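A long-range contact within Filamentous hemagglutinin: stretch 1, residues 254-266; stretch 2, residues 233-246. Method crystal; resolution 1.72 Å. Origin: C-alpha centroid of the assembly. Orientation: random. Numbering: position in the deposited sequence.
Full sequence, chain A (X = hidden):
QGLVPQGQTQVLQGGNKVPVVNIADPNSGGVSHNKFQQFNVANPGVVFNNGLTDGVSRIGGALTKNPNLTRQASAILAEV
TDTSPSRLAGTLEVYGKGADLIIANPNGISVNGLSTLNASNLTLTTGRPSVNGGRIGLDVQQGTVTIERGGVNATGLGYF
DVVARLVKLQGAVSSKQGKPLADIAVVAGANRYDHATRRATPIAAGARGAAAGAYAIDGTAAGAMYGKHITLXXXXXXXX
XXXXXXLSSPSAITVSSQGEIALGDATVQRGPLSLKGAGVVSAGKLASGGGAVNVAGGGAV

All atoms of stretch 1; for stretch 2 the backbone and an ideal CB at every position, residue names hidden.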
# COMPACT_ATOMS: atom_id res chain seq x y z
N THR A 254 16.82 -0.91 -1.28
CA THR A 254 17.21 0.49 -1.25
C THR A 254 16.53 1.17 -0.09
O THR A 254 15.30 1.10 0.05
CB THR A 254 16.80 1.17 -2.55
OG1 THR A 254 17.29 0.40 -3.67
CG2 THR A 254 17.40 2.57 -2.68
N VAL A 255 17.31 1.84 0.75
CA VAL A 255 16.75 2.66 1.83
C VAL A 255 17.29 4.08 1.73
O VAL A 255 18.53 4.28 1.67
CB VAL A 255 17.08 2.06 3.22
CG1 VAL A 255 16.38 2.83 4.30
CG2 VAL A 255 16.75 0.62 3.30
N SER A 256 16.40 5.05 1.75
CA SER A 256 16.72 6.48 1.70
C SER A 256 16.05 7.15 2.89
O SER A 256 14.85 6.98 3.12
CB SER A 256 16.26 7.06 0.35
OG SER A 256 16.36 8.49 0.31
N SER A 257 16.83 7.90 3.67
CA SER A 257 16.31 8.57 4.84
C SER A 257 16.86 9.97 4.96
O SER A 257 18.04 10.19 4.67
CB SER A 257 16.64 7.76 6.09
OG SER A 257 16.16 8.40 7.28
N GLN A 258 16.04 10.91 5.39
CA GLN A 258 16.51 12.26 5.74
C GLN A 258 16.88 12.35 7.22
O GLN A 258 17.04 13.46 7.76
CB GLN A 258 15.51 13.32 5.30
CG GLN A 258 15.26 13.31 3.79
CD GLN A 258 16.55 13.39 2.99
OE1 GLN A 258 16.78 12.60 2.05
NE2 GLN A 258 17.41 14.34 3.37
N GLY A 259 17.00 11.19 7.86
CA GLY A 259 17.58 11.05 9.18
C GLY A 259 18.33 9.75 9.27
O GLY A 259 19.01 9.38 8.32
N GLU A 260 18.18 9.06 10.40
CA GLU A 260 18.84 7.79 10.71
C GLU A 260 18.31 6.65 9.85
O GLU A 260 17.15 6.66 9.38
CB GLU A 260 18.62 7.48 12.20
CG GLU A 260 19.09 6.14 12.71
CD GLU A 260 18.78 5.91 14.18
OE1 GLU A 260 18.31 6.86 14.86
OE2 GLU A 260 19.02 4.79 14.65
N ILE A 261 19.16 5.65 9.68
CA ILE A 261 18.72 4.32 9.25
C ILE A 261 19.32 3.30 10.20
O ILE A 261 20.52 3.35 10.48
CB ILE A 261 19.21 4.00 7.83
CG1 ILE A 261 18.66 4.98 6.78
CG2 ILE A 261 18.88 2.55 7.48
CD1 ILE A 261 19.36 4.89 5.40
N ALA A 262 18.49 2.38 10.67
CA ALA A 262 18.92 1.29 11.52
C ALA A 262 18.25 0.01 11.02
O ALA A 262 17.04 -0.16 11.16
CB ALA A 262 18.52 1.55 12.90
N LEU A 263 19.02 -0.88 10.39
CA LEU A 263 18.47 -2.14 9.90
C LEU A 263 19.00 -3.28 10.72
O LEU A 263 20.07 -3.17 11.37
CB LEU A 263 18.86 -2.44 8.43
CG LEU A 263 18.45 -1.42 7.37
CD1 LEU A 263 18.80 -1.97 6.00
CD2 LEU A 263 16.95 -1.04 7.45
N GLY A 264 18.29 -4.39 10.64
CA GLY A 264 18.79 -5.70 11.05
C GLY A 264 19.50 -6.39 9.90
O GLY A 264 20.44 -5.85 9.33
N ASP A 265 19.10 -7.62 9.61
CA ASP A 265 19.68 -8.39 8.51
C ASP A 265 19.04 -7.96 7.19
O ASP A 265 17.82 -7.77 7.12
CB ASP A 265 19.44 -9.88 8.73
CG ASP A 265 20.13 -10.40 9.93
OD1 ASP A 265 21.08 -9.77 10.41
OD2 ASP A 265 19.80 -11.46 10.48
N ALA A 266 19.84 -7.83 6.14
CA ALA A 266 19.29 -7.57 4.79
C ALA A 266 20.14 -8.29 3.78
O ALA A 266 21.38 -8.22 3.85
CB ALA A 266 19.27 -6.07 4.49
N UNK A 233 11.67 4.56 2.03
CA UNK A 233 11.95 5.96 1.87
C UNK A 233 11.29 6.74 3.00
O UNK A 233 10.11 6.55 3.27
CB UNK A 233 11.47 6.46 0.50
N UNK A 234 12.05 7.64 3.63
CA UNK A 234 11.56 8.56 4.63
C UNK A 234 12.08 9.93 4.24
O UNK A 234 13.29 10.12 4.08
CB UNK A 234 12.00 8.16 6.04
N UNK A 235 11.18 10.87 4.02
CA UNK A 235 11.59 12.16 3.50
C UNK A 235 11.62 13.31 4.53
O UNK A 235 12.25 14.34 4.26
CB UNK A 235 10.65 12.54 2.35
N UNK A 236 11.00 13.15 5.70
CA UNK A 236 10.99 14.24 6.70
C UNK A 236 12.35 14.38 7.38
O UNK A 236 12.90 13.41 7.91
CB UNK A 236 9.91 13.99 7.75
N UNK A 237 12.89 15.61 7.41
CA UNK A 237 14.22 15.83 7.97
C UNK A 237 14.26 15.42 9.45
O UNK A 237 13.38 15.75 10.25
CB UNK A 237 14.63 17.30 7.81
N UNK A 238 15.27 14.64 9.80
CA UNK A 238 15.48 14.28 11.18
C UNK A 238 14.78 13.03 11.65
O UNK A 238 14.99 12.60 12.78
CB UNK A 238 15.04 15.45 12.07
N UNK A 239 13.94 12.43 10.80
CA UNK A 239 13.17 11.24 11.24
C UNK A 239 13.87 9.99 10.72
O UNK A 239 14.49 10.03 9.67
CB UNK A 239 11.72 11.29 10.74
N UNK A 240 13.75 8.89 11.46
CA UNK A 240 14.52 7.69 11.17
C UNK A 240 13.77 6.62 10.45
O UNK A 240 12.54 6.58 10.46
CB UNK A 240 15.07 7.10 12.47
N UNK A 241 14.50 5.73 9.80
CA UNK A 241 13.99 4.46 9.36
C UNK A 241 14.60 3.37 10.22
O UNK A 241 15.81 3.19 10.20
CB UNK A 241 14.29 4.23 7.88
N UNK A 242 13.77 2.70 10.98
CA UNK A 242 14.18 1.56 11.78
C UNK A 242 13.43 0.35 11.24
O UNK A 242 12.20 0.32 11.22
CB UNK A 242 13.90 1.78 13.27
N UNK A 243 14.17 -0.65 10.85
CA UNK A 243 13.56 -1.86 10.32
C UNK A 243 14.38 -3.03 10.80
O UNK A 243 15.40 -3.38 10.18
CB UNK A 243 13.47 -1.83 8.79
N UNK A 244 13.94 -3.61 11.92
CA UNK A 244 14.61 -4.75 12.52
C UNK A 244 14.15 -6.08 11.93
O UNK A 244 14.84 -7.10 12.13
CB UNK A 244 14.38 -4.75 14.03
N UNK A 245 13.02 -6.09 11.24
CA UNK A 245 12.56 -7.23 10.45
C UNK A 245 13.51 -7.55 9.30
O UNK A 245 13.96 -6.63 8.64
CB UNK A 245 11.16 -6.96 9.90
N UNK A 246 13.85 -8.81 9.09
CA UNK A 246 14.80 -9.21 8.05
C UNK A 246 14.27 -8.80 6.69
O UNK A 246 13.08 -8.92 6.46
CB UNK A 246 15.06 -10.72 8.09

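Position 233 pairs in parallel with Ser256, and its CB lies on the same face as the Ser256 side chain. Beta-branched or small polar residues would suit it. It is Val233, whose CG2 approaches Ser256 CB at 4.4 Å.

At 234 the CB turns to the other face, 4.4 Å from Ser257 OG, so a small polar or small apolar residue would fit. The backbone does the joining: N of 234 donates to Ser256 O (2.9 Å), and O of 234 accepts from Gln258 N (3.1 Å). Ser234 is found; its OG lies 2.7 Å from water 1, which accepts from Gln258 N (3.0 Å).

Positions 235, 236 and 237 direct CB away from stretch 1, and side chains of many kinds would be tolerated. They are Ser235, Asp236 and Ser237.

Position 238, third in a type II turn begun at Asp236, has phi/psi of 90/-6, where a CB would jam against the preceding carbonyl. This calls for glycine, and Gly238 is present, its N donating to Gln258 O (2.9 Å).

The CB of 239 points away and meets nothing of stretch 1, leaving the choice open. Leu239 closes the turn, and its O lies 3.3 Å from Gly259 CA.

At 240 an ideal CB would lie 3.6 Å from Glu260 CB, close but not prohibitive, so glycine or alanine would suit. Gly240 brings its CA to 3.3 Å from Glu260 O.

Position 241 pairs with Ile261 and places its CB 4.4 Å from Val255 CG1 and 4.6 Å from Ile261 CG1. This apolar setting favours valine, isoleucine or leucine. Val241 sets CG1 4.0 Å from Val255 CG1 and CG2 3.9 Å from Ser257 CB, while its N and O bond to Glu260 O and Ala262 N, both at 2.8 Å.

Beside Ala262, position 242 offers room for a long or beta-branched chain. Arg242 runs its CG past Ala262 CB at 4.5 Å, and its guanidinium bonds elsewhere in the structure.

The CB of 243 sits 3.8 Å from Leu263 CD2, suiting an aliphatic stem. Gln243 supplies one, then leads its end away; OE1 accepts from the backbone N of 245 (2.9 Å). Its backbone N donates to Ala262 O (2.9 Å), and its O accepts from Gly264 N (3.1 Å).

At 244 and 245 CB points away, and many residues would serve. Leu244 bends its end back, CD2 reaching 4.5 Å from Ala262 O; Gly245 follows. At 246, CB lies sideways, 4.2 Å from Asp265 O, and a small polar residue fits. Ser246 OG lies 3.1 Å from water 4, which accepts from Asp265 N (2.9 Å).

Stretch 2 (233-246) VSSDSGLGVRQLGS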
# COMPACT_ATOMS: atom_id res chain seq x y z
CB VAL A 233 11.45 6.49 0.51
CG1 VAL A 233 11.60 8.03 0.46
CG2 VAL A 233 12.19 5.82 -0.65
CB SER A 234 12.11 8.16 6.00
OG SER A 234 11.74 9.09 6.98
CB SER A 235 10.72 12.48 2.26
OG SER A 235 9.42 12.56 2.69
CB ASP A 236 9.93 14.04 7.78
CG ASP A 236 8.50 14.13 7.26
OD1 ASP A 236 8.30 14.57 6.08
OD2 ASP A 236 7.54 13.81 7.97
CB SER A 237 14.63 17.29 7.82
OG SER A 237 15.90 17.54 8.42
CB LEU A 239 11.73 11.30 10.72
CG LEU A 239 10.79 12.13 11.59
CD1 LEU A 239 11.18 13.59 11.54
CD2 LEU A 239 9.36 12.04 11.26
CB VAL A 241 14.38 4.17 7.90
CG1 VAL A 241 13.91 2.76 7.50
CG2 VAL A 241 13.81 5.20 6.99
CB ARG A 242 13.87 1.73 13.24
CG ARG A 242 14.34 0.51 14.07
CD ARG A 242 14.38 0.76 15.54
NE ARG A 242 13.08 1.14 16.09
CZ ARG A 242 12.89 1.48 17.35
NH1 ARG A 242 13.90 1.50 18.19
NH2 ARG A 242 11.67 1.82 17.77
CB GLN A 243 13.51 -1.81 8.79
CG GLN A 243 12.99 -3.10 8.04
CD GLN A 243 11.71 -3.81 8.59
OE1 GLN A 243 11.59 -4.09 9.77
NE2 GLN A 243 10.79 -4.17 7.70
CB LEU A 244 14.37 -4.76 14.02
CG LEU A 244 14.69 -3.48 14.78
CD1 LEU A 244 14.45 -3.68 16.26
CD2 LEU A 244 16.10 -3.06 14.50
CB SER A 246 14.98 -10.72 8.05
OG SER A 246 15.66 -11.05 9.24
O HOH W 1 13.70 10.92 7.22
O HOH W 2 14.73 10.25 1.73
O HOH W 3 16.62 10.14 12.66
O HOH W 4 16.75 -8.76 10.94
O HOH W 5 16.64 -5.54 8.47
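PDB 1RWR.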